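Local atomic coordinates of uncharacterized protein (Bacteroides ovatus, PDB entry 3NQK), a protein that is of unknown function but pairs a domain of the E-set clan with a C-terminal BT_3044-like beta-sheet domain. Residues V155-S163 and S299-N307; R184-Y192 and F201-D209. All coordinates share one frame; numbering follows the deposited sequence.

Interaction 1: V155-S163 and S299-N307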
loop_
_atom_site.group_PDB
_atom_site.type_symbol
_atom_site.label_atom_id
_atom_site.label_comp_id
_atom_site.label_asym_id
_atom_site.label_seq_id
_atom_site.Cartn_x
_atom_site.Cartn_y
_atom_site.Cartn_z
ATOM N N VAL A 155 -4.855 -10.966 -13.848
ATOM C CA VAL A 155 -3.535 -11.502 -14.185
ATOM C C VAL A 155 -2.820 -11.977 -12.920
ATOM O O VAL A 155 -2.274 -11.175 -12.167
ATOM C CB VAL A 155 -2.659 -10.454 -14.876
ATOM C CG1 VAL A 155 -1.313 -11.047 -15.230
ATOM C CG2 VAL A 155 -3.359 -9.892 -16.141
ATOM N N PRO A 156 -2.869 -13.280 -12.657
ATOM C CA PRO A 156 -2.124 -13.819 -11.546
ATOM C C PRO A 156 -0.636 -13.601 -11.750
ATOM O O PRO A 156 -0.186 -13.466 -12.889
ATOM C CB PRO A 156 -2.442 -15.298 -11.603
ATOM C CG PRO A 156 -3.616 -15.420 -12.562
ATOM C CD PRO A 156 -3.504 -14.329 -13.467
ATOM N N PHE A 157 0.118 -13.525 -10.670
ATOM C CA PHE A 157 1.541 -13.376 -10.793
ATOM C C PHE A 157 2.279 -13.980 -9.606
ATOM O O PHE A 157 1.758 -14.044 -8.507
ATOM C CB PHE A 157 1.910 -11.901 -10.945
ATOM C CG PHE A 157 1.788 -11.094 -9.661
ATOM C CD1 PHE A 157 0.611 -10.441 -9.344
ATOM C CD2 PHE A 157 2.865 -10.963 -8.802
ATOM C CE1 PHE A 157 0.504 -9.678 -8.182
ATOM C CE2 PHE A 157 2.757 -10.214 -7.632
ATOM C CZ PHE A 157 1.577 -9.558 -7.338
ATOM N N ASN A 158 3.480 -14.470 -9.859
ATOM C CA ASN A 158 4.374 -14.913 -8.791
ATOM C C ASN A 158 5.679 -14.165 -8.949
ATOM O O ASN A 158 5.766 -13.219 -9.741
ATOM C CB ASN A 158 4.574 -16.440 -8.836
ATOM C CG ASN A 158 5.039 -16.940 -10.210
ATOM O OD1 ASN A 158 5.664 -16.187 -11.001
ATOM N ND2 ASN A 158 4.769 -18.224 -10.492
ATOM N N ASN A 159 6.688 -14.552 -8.216
ATOM C CA ASN A 159 7.967 -13.871 -8.304
ATOM C C ASN A 159 8.708 -14.116 -9.639
ATOM O O ASN A 159 9.769 -13.545 -9.861
ATOM C CB ASN A 159 8.869 -14.298 -7.146
ATOM C CG ASN A 159 8.391 -13.779 -5.824
ATOM O OD1 ASN A 159 7.756 -12.742 -5.755
ATOM N ND2 ASN A 159 8.703 -14.494 -4.761
ATOM N N TYR A 160 8.147 -14.950 -10.514
ATOM C CA TYR A 160 8.867 -15.372 -11.687
ATOM C C TYR A 160 8.098 -15.158 -12.985
ATOM O O TYR A 160 8.532 -15.606 -14.029
ATOM C CB TYR A 160 9.223 -16.853 -11.550
ATOM C CG TYR A 160 9.877 -17.218 -10.224
ATOM C CD1 TYR A 160 11.190 -16.879 -9.962
ATOM C CD2 TYR A 160 9.172 -17.900 -9.235
ATOM C CE1 TYR A 160 11.799 -17.205 -8.738
ATOM C CE2 TYR A 160 9.773 -18.227 -8.005
ATOM C CZ TYR A 160 11.089 -17.881 -7.779
ATOM O OH TYR A 160 11.697 -18.205 -6.599
ATOM N N SER A 161 6.997 -14.422 -12.926
ATOM C CA SER A 161 6.080 -14.305 -14.080
ATOM C C SER A 161 6.074 -12.926 -14.663
ATOM O O SER A 161 6.405 -11.965 -13.996
ATOM C CB SER A 161 4.644 -14.672 -13.662
ATOM O OG SER A 161 4.116 -13.740 -12.704
ATOM N N GLY A 162 5.624 -12.827 -15.908
ATOM C CA GLY A 162 5.540 -11.551 -16.592
ATOM C C GLY A 162 6.222 -11.600 -17.927
ATOM O O GLY A 162 6.331 -12.661 -18.543
ATOM N N SER A 163 6.714 -10.452 -18.370
ATOM C CA SER A 163 7.293 -10.325 -19.704
ATOM C C SER A 163 8.815 -10.361 -19.631
ATOM O O SER A 163 9.447 -9.425 -19.143
ATOM C CB SER A 163 6.813 -9.024 -20.363
ATOM O OG SER A 163 7.193 -8.961 -21.724
ATOM N N SER A 299 19.382 -17.132 -23.006
ATOM C CA SER A 299 18.756 -16.727 -21.759
ATOM C C SER A 299 17.674 -15.685 -21.971
ATOM O O SER A 299 17.597 -15.051 -23.010
ATOM C CB SER A 299 19.797 -16.161 -20.811
ATOM O OG SER A 299 20.389 -14.984 -21.353
HETATM N N MSE A 300 16.846 -15.530 -20.955
HETATM C CA MSE A 300 15.829 -14.513 -20.905
HETATM C C MSE A 300 15.898 -13.941 -19.530
HETATM O O MSE A 300 16.326 -14.621 -18.600
HETATM C CB MSE A 300 14.444 -15.121 -21.144
HETATM C CG MSE A 300 14.234 -15.653 -22.559
HETATM SE SE MSE A 300 12.402 -16.097 -22.934
HETATM C CE MSE A 300 12.225 -17.672 -21.921
ATOM N N THR A 301 15.473 -12.709 -19.372
ATOM C CA THR A 301 15.550 -12.056 -18.072
ATOM C C THR A 301 14.284 -11.287 -17.800
ATOM O O THR A 301 13.818 -10.563 -18.636
ATOM C CB THR A 301 16.745 -11.087 -18.017
ATOM O OG1 THR A 301 17.944 -11.796 -18.321
ATOM C CG2 THR A 301 16.869 -10.416 -16.626
ATOM N N LEU A 302 13.726 -11.481 -16.615
ATOM C CA LEU A 302 12.527 -10.784 -16.200
ATOM C C LEU A 302 12.921 -9.700 -15.229
ATOM O O LEU A 302 13.715 -9.943 -14.319
ATOM C CB LEU A 302 11.575 -11.763 -15.524
ATOM C CG LEU A 302 10.433 -11.148 -14.740
ATOM C CD1 LEU A 302 9.414 -10.490 -15.703
ATOM C CD2 LEU A 302 9.760 -12.212 -13.856
ATOM N N LEU A 303 12.413 -8.499 -15.446
ATOM C CA LEU A 303 12.671 -7.350 -14.549
ATOM C C LEU A 303 11.450 -7.044 -13.753
ATOM O O LEU A 303 10.352 -7.073 -14.262
ATOM C CB LEU A 303 13.049 -6.117 -15.350
ATOM C CG LEU A 303 13.019 -4.750 -14.626
ATOM C CD1 LEU A 303 13.993 -4.701 -13.485
ATOM C CD2 LEU A 303 13.311 -3.626 -15.612
ATOM N N ARG A 304 11.644 -6.706 -12.505
ATOM C CA ARG A 304 10.544 -6.384 -11.636
ATOM C C ARG A 304 10.925 -5.121 -10.849
ATOM O O ARG A 304 11.898 -5.116 -10.122
ATOM C CB ARG A 304 10.273 -7.582 -10.715
ATOM C CG ARG A 304 9.048 -7.493 -9.833
ATOM C CD ARG A 304 7.755 -7.468 -10.599
ATOM N NE ARG A 304 7.456 -8.690 -11.358
ATOM C CZ ARG A 304 6.988 -9.806 -10.826
ATOM N NH1 ARG A 304 6.915 -9.941 -9.505
ATOM N NH2 ARG A 304 6.659 -10.819 -11.608
ATOM N N ASN A 305 10.219 -4.027 -11.101
ATOM C CA ASN A 305 10.544 -2.747 -10.473
ATOM C C ASN A 305 9.805 -2.568 -9.173
ATOM O O ASN A 305 8.581 -2.678 -9.139
ATOM C CB ASN A 305 10.204 -1.612 -11.415
ATOM C CG ASN A 305 10.953 -1.703 -12.710
ATOM O OD1 ASN A 305 12.178 -1.697 -12.731
ATOM N ND2 ASN A 305 10.226 -1.810 -13.800
ATOM N N ILE A 306 10.538 -2.234 -8.105
ATOM C CA ILE A 306 9.946 -2.177 -6.760
ATOM C C ILE A 306 10.216 -0.881 -6.049
ATOM O O ILE A 306 11.369 -0.488 -5.868
ATOM C CB ILE A 306 10.490 -3.284 -5.884
ATOM C CG1 ILE A 306 10.051 -4.646 -6.418
ATOM C CG2 ILE A 306 10.022 -3.095 -4.443
ATOM C CD1 ILE A 306 10.687 -5.848 -5.655
ATOM N N ASN A 307 9.154 -0.250 -5.570
ATOM C CA ASN A 307 9.282 0.975 -4.771
ATOM C C ASN A 307 9.506 0.610 -3.309
ATOM O O ASN A 307 8.586 0.226 -2.618
ATOM C CB ASN A 307 8.031 1.846 -4.926
ATOM C CG ASN A 307 8.107 3.123 -4.123
ATOM O OD1 ASN A 307 8.943 3.266 -3.231
ATOM N ND2 ASN A 307 7.210 4.048 -4.413
HETATM O O HOH W 1 10.792 -7.819 -17.533
#
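The type I beta turn from Asn158 to Ser161, which carries the chain from strand 149-157 into strand 162-165, is bound by Arg304 of strand 292-307. The guanidinium enters with its edge toward the turn, and NH2 serves two backbone carbonyls. Arg304 NH2 lies 2.7 Å from Ser161 O and 3.2 Å from Asn158 O; both oxygens lie in the guanidinium plane. The bond to Asn158 O is the straighter at the hydrogen (161° against 131°), and a weak bond from NH1 supplements it. Arg304 CG is anti to the backbone N (chi1 -173°), and bends at chi2 and chi3 fold the chain so that NH2 comes up between the carbonyls of the turn's first and last residues. A leucine in its place would probably leave the Asn158 and Ser161 carbonyls without their shared donor and set the turn freer to shift on the strand.

Beside the arginine, the methyls of Leu302 pack on the backbone of the turn and the strand after it: Leu302 CD2 rests 3.4 Å from Ser161 O, while Leu302 CD1 lies 3.6 Å from Ser163 O. One water joins the backbones farther along, donating to Ser163 O and accepting from Leu303 N. Within the turn, Asn158 OD1 accepts from Tyr160 N at 2.8 Å, and Ser161 OG accepts from Asn158 N at 3.0 Å. Outside it, the Tyr160 ring stacks on Phe224 and Asn159 OD1 is bonded by Arg32. The arrangement is that of an Asx turn coinciding with a beta turn, here linking two sheets and held by an arginine from a strand of the second.

Interaction 2: R184-Y192 and F201-D209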
loop_
_atom_site.group_PDB
_atom_site.type_symbol
_atom_site.label_atom_id
_atom_site.label_comp_id
_atom_site.label_asym_id
_atom_site.label_seq_id
_atom_site.Cartn_x
_atom_site.Cartn_y
_atom_site.Cartn_z
ATOM N N ARG A 184 17.263 -16.833 -35.406
ATOM C CA ARG A 184 16.227 -15.838 -35.294
ATOM C C ARG A 184 16.047 -15.460 -33.825
ATOM O O ARG A 184 16.382 -16.246 -32.923
ATOM C CB ARG A 184 14.926 -16.384 -35.853
ATOM C CG ARG A 184 14.771 -16.215 -37.384
ATOM C CD ARG A 184 13.720 -17.183 -37.986
ATOM N NE ARG A 184 12.722 -17.613 -37.006
ATOM C CZ ARG A 184 11.831 -18.578 -37.216
ATOM N NH1 ARG A 184 11.756 -19.175 -38.407
ATOM N NH2 ARG A 184 10.999 -18.936 -36.244
ATOM N N THR A 185 15.543 -14.248 -33.584
ATOM C CA THR A 185 15.283 -13.777 -32.221
ATOM C C THR A 185 14.074 -12.872 -32.201
ATOM O O THR A 185 13.677 -12.319 -33.233
ATOM C CB THR A 185 16.474 -12.975 -31.653
ATOM O OG1 THR A 185 16.613 -11.746 -32.365
ATOM C CG2 THR A 185 17.732 -13.742 -31.775
ATOM N N THR A 186 13.476 -12.735 -31.028
ATOM C CA THR A 186 12.412 -11.753 -30.806
ATOM C C THR A 186 12.760 -10.966 -29.554
ATOM O O THR A 186 13.659 -11.333 -28.827
ATOM C CB THR A 186 11.042 -12.409 -30.640
ATOM O OG1 THR A 186 10.025 -11.408 -30.708
ATOM C CG2 THR A 186 10.950 -13.139 -29.314
ATOM N N ASP A 187 12.057 -9.890 -29.302
ATOM C CA ASP A 187 12.454 -9.013 -28.217
ATOM C C ASP A 187 11.912 -9.430 -26.828
ATOM O O ASP A 187 12.497 -9.090 -25.830
ATOM C CB ASP A 187 12.115 -7.534 -28.545
ATOM C CG ASP A 187 10.660 -7.324 -28.885
ATOM O OD1 ASP A 187 9.850 -8.266 -28.684
ATOM O OD2 ASP A 187 10.325 -6.211 -29.380
ATOM N N LYS A 188 10.840 -10.218 -26.784
ATOM C CA LYS A 188 10.250 -10.610 -25.491
ATOM C C LYS A 188 9.389 -11.881 -25.575
ATOM O O LYS A 188 8.851 -12.206 -26.628
ATOM C CB LYS A 188 9.386 -9.473 -24.955
ATOM C CG LYS A 188 8.074 -9.290 -25.742
ATOM C CD LYS A 188 7.337 -8.003 -25.353
ATOM C CE LYS A 188 6.096 -7.770 -26.238
ATOM N NZ LYS A 188 5.445 -6.466 -25.917
ATOM N N ARG A 189 9.227 -12.556 -24.433
ATOM C CA ARG A 189 8.356 -13.721 -24.323
ATOM C C ARG A 189 7.635 -13.659 -22.993
ATOM O O ARG A 189 8.213 -13.237 -21.984
ATOM C CB ARG A 189 9.161 -15.023 -24.397
ATOM C CG ARG A 189 9.893 -15.275 -25.724
ATOM C CD ARG A 189 8.919 -15.436 -26.890
ATOM N NE ARG A 189 8.201 -16.712 -26.844
ATOM C CZ ARG A 189 7.305 -17.096 -27.747
ATOM N NH1 ARG A 189 6.983 -16.299 -28.748
ATOM N NH2 ARG A 189 6.726 -18.274 -27.642
ATOM N N THR A 190 6.387 -14.100 -22.971
ATOM C CA THR A 190 5.596 -14.023 -21.773
ATOM C C THR A 190 5.643 -15.312 -20.993
ATOM O O THR A 190 5.430 -16.394 -21.541
ATOM C CB THR A 190 4.144 -13.700 -22.093
ATOM O OG1 THR A 190 4.086 -12.527 -22.919
ATOM C CG2 THR A 190 3.343 -13.462 -20.794
ATOM N N GLY A 191 5.978 -15.196 -19.710
ATOM C CA GLY A 191 5.940 -16.324 -18.787
ATOM C C GLY A 191 4.679 -16.232 -17.952
ATOM O O GLY A 191 4.471 -15.246 -17.235
ATOM N N TYR A 192 3.827 -17.250 -18.064
ATOM C CA TYR A 192 2.511 -17.253 -17.419
ATOM C C TYR A 192 2.526 -18.078 -16.151
ATOM O O TYR A 192 3.211 -19.066 -16.075
ATOM C CB TYR A 192 1.463 -17.827 -18.375
ATOM C CG TYR A 192 1.388 -17.139 -19.736
ATOM C CD1 TYR A 192 2.251 -17.502 -20.774
ATOM C CD2 TYR A 192 0.424 -16.173 -19.997
ATOM C CE1 TYR A 192 2.169 -16.896 -22.050
ATOM C CE2 TYR A 192 0.330 -15.551 -21.276
ATOM C CZ TYR A 192 1.206 -15.932 -22.291
ATOM O OH TYR A 192 1.119 -15.351 -23.534
ATOM N N PHE A 201 6.064 -21.002 -20.638
ATOM C CA PHE A 201 6.287 -20.218 -21.833
ATOM C C PHE A 201 5.832 -21.048 -23.003
ATOM O O PHE A 201 5.832 -22.264 -22.929
ATOM C CB PHE A 201 7.790 -19.955 -22.059
ATOM C CG PHE A 201 8.427 -19.104 -21.039
ATOM C CD1 PHE A 201 8.427 -17.738 -21.175
ATOM C CD2 PHE A 201 9.178 -19.669 -20.028
ATOM C CE1 PHE A 201 9.076 -16.938 -20.250
ATOM C CE2 PHE A 201 9.815 -18.879 -19.093
ATOM C CZ PHE A 201 9.766 -17.516 -19.204
ATOM N N TYR A 202 5.584 -20.408 -24.126
ATOM C CA TYR A 202 5.375 -21.141 -25.345
ATOM C C TYR A 202 6.744 -21.353 -26.032
ATOM O O TYR A 202 7.567 -20.449 -26.096
ATOM C CB TYR A 202 4.397 -20.409 -26.262
ATOM C CG TYR A 202 2.994 -20.349 -25.709
ATOM C CD1 TYR A 202 2.198 -21.480 -25.673
ATOM C CD2 TYR A 202 2.464 -19.158 -25.222
ATOM C CE1 TYR A 202 0.893 -21.442 -25.137
ATOM C CE2 TYR A 202 1.163 -19.104 -24.686
ATOM C CZ TYR A 202 0.390 -20.253 -24.645
ATOM O OH TYR A 202 -0.899 -20.209 -24.145
ATOM N N ALA A 203 6.982 -22.569 -26.482
ATOM C CA ALA A 203 8.246 -22.946 -27.080
ATOM C C ALA A 203 8.750 -21.959 -28.146
ATOM O O ALA A 203 7.983 -21.487 -29.012
ATOM C CB ALA A 203 8.123 -24.343 -27.700
ATOM N N GLY A 204 10.047 -21.689 -28.101
ATOM C CA GLY A 204 10.712 -20.937 -29.142
ATOM C C GLY A 204 10.038 -19.646 -29.480
ATOM O O GLY A 204 9.790 -18.827 -28.607
ATOM N N LEU A 205 9.729 -19.469 -30.763
ATOM C CA LEU A 205 9.119 -18.232 -31.248
ATOM C C LEU A 205 7.653 -18.436 -31.635
ATOM O O LEU A 205 7.059 -17.592 -32.294
ATOM C CB LEU A 205 9.912 -17.682 -32.438
ATOM C CG LEU A 205 11.338 -17.190 -32.122
ATOM C CD1 LEU A 205 12.002 -16.632 -33.379
ATOM C CD2 LEU A 205 11.312 -16.136 -31.042
ATOM N N ILE A 206 7.062 -19.531 -31.166
ATOM C CA ILE A 206 5.650 -19.807 -31.414
ATOM C C ILE A 206 4.798 -18.585 -31.062
ATOM O O ILE A 206 4.970 -17.971 -29.988
ATOM C CB ILE A 206 5.171 -21.015 -30.585
ATOM C CG1 ILE A 206 5.731 -22.319 -31.167
ATOM C CG2 ILE A 206 3.653 -21.070 -30.523
ATOM C CD1 ILE A 206 5.267 -22.629 -32.542
ATOM N N ASN A 207 3.889 -18.225 -31.970
ATOM C CA ASN A 207 3.029 -17.070 -31.777
ATOM C C ASN A 207 2.112 -17.258 -30.575
ATOM O O ASN A 207 1.287 -18.174 -30.547
ATOM C CB ASN A 207 2.201 -16.813 -33.033
ATOM C CG ASN A 207 1.578 -15.412 -33.059
ATOM O OD1 ASN A 207 1.026 -14.921 -32.056
ATOM N ND2 ASN A 207 1.656 -14.777 -34.195
ATOM N N GLU A 208 2.220 -16.338 -29.614
ATOM C CA GLU A 208 1.449 -16.407 -28.362
ATOM C C GLU A 208 -0.033 -16.092 -28.573
ATOM O O GLU A 208 -0.825 -16.221 -27.648
ATOM C CB GLU A 208 2.059 -15.446 -27.299
ATOM C CG GLU A 208 3.581 -15.717 -27.027
ATOM C CD GLU A 208 4.209 -14.805 -25.956
ATOM O OE1 GLU A 208 3.745 -13.668 -25.784
ATOM O OE2 GLU A 208 5.201 -15.235 -25.317
ATOM N N ASP A 209 -0.398 -15.671 -29.792
ATOM C CA ASP A 209 -1.799 -15.329 -30.127
ATOM C C ASP A 209 -2.343 -16.268 -31.205
ATOM O O ASP A 209 -3.302 -15.962 -31.878
ATOM C CB ASP A 209 -1.892 -13.875 -30.623
ATOM C CG ASP A 209 -1.600 -12.849 -29.520
ATOM O OD1 ASP A 209 -2.119 -13.006 -28.394
ATOM O OD2 ASP A 209 -0.898 -11.856 -29.805
HETATM O O HOH W 2 5.835 -17.478 -23.908
HETATM O O HOH W 3 -1.303 -15.542 -25.051
#
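Arg189 reaches from strand 188-193 into the loop that follows strand 198-202, where a type II' turn runs from Ala203 to Ile206. Arg189 CB lies 4.1 Å from Glu208 OE2. CG is anti to the carbonyl carbon (chi1 -64°), and bends at chi2 and chi3 curl the chain inward; CD then passes between Gly204 O and Glu208 OE2. At NE the two oxygens lie over opposite faces of the guanidinium: Gly204 O is offset toward the rim of one, and Glu208 OE2 is centred over the other. The Glu208 OE2 contact, 3.7 Å from Arg189 NE, is a long salt bridge of charges alone, since no N-H points at the oxygen. The tip is held at its edge. Arg189 NH1 and NH2 both donate to Ile206 O, at 2.9 Å each, with NH2 approaching on a lone pair and NH1 from above the carbonyl plane. Arg189 NH2 also donates to Tyr202 O at 2.8 Å.

Glu208 meanwhile grips the next residue: Glu208 OE2 accepts almost straight from Thr190 N (2.9 Å, 178°) on its syn lone pair, and Thr190 OG1 donates to Glu208 OE1 at 3.1 Å. A water donates to both Glu208 OE2 and Thr190 O while accepting from Tyr202 N. Around this polar centre, Leu205 CD2 packs 3.5 Å from Thr186 CG2, and the Tyr192 and Tyr202 rings meet obliquely with planes 70° apart. Three N-H bonds to two carbonyls, set in the plane of the guanidinium, should fix the rotation and position of the group, while the carboxylate over its face probably offsets the positive charge of this buried arginine.

Overall arrangement
From the N terminus, the chain passes the sheet containing strand 149-157, turns at 158-161 and enters the antiparallel sheet of the C-terminal part at strand 162-165. Interaction 1 closes a loop of 135 residues when strand 292-307 returns to this turn. Interaction 2 is nested within that loop: only eight residues separate its segments, at the tip of the hairpin of strands 188-193 and 198-202. The centres are about 15 Å apart, yet the two contacts touch. Gly162 O and Gly191 N, 2.8 Å apart, probably form a hydrogen bond between neighbouring strands, while Met300 of 299-307 packs on Arg189 and Phe201. Interaction 1 thus ties the junction between the sheets to strand 292-307, and interaction 2 ties the hairpin to its following loop.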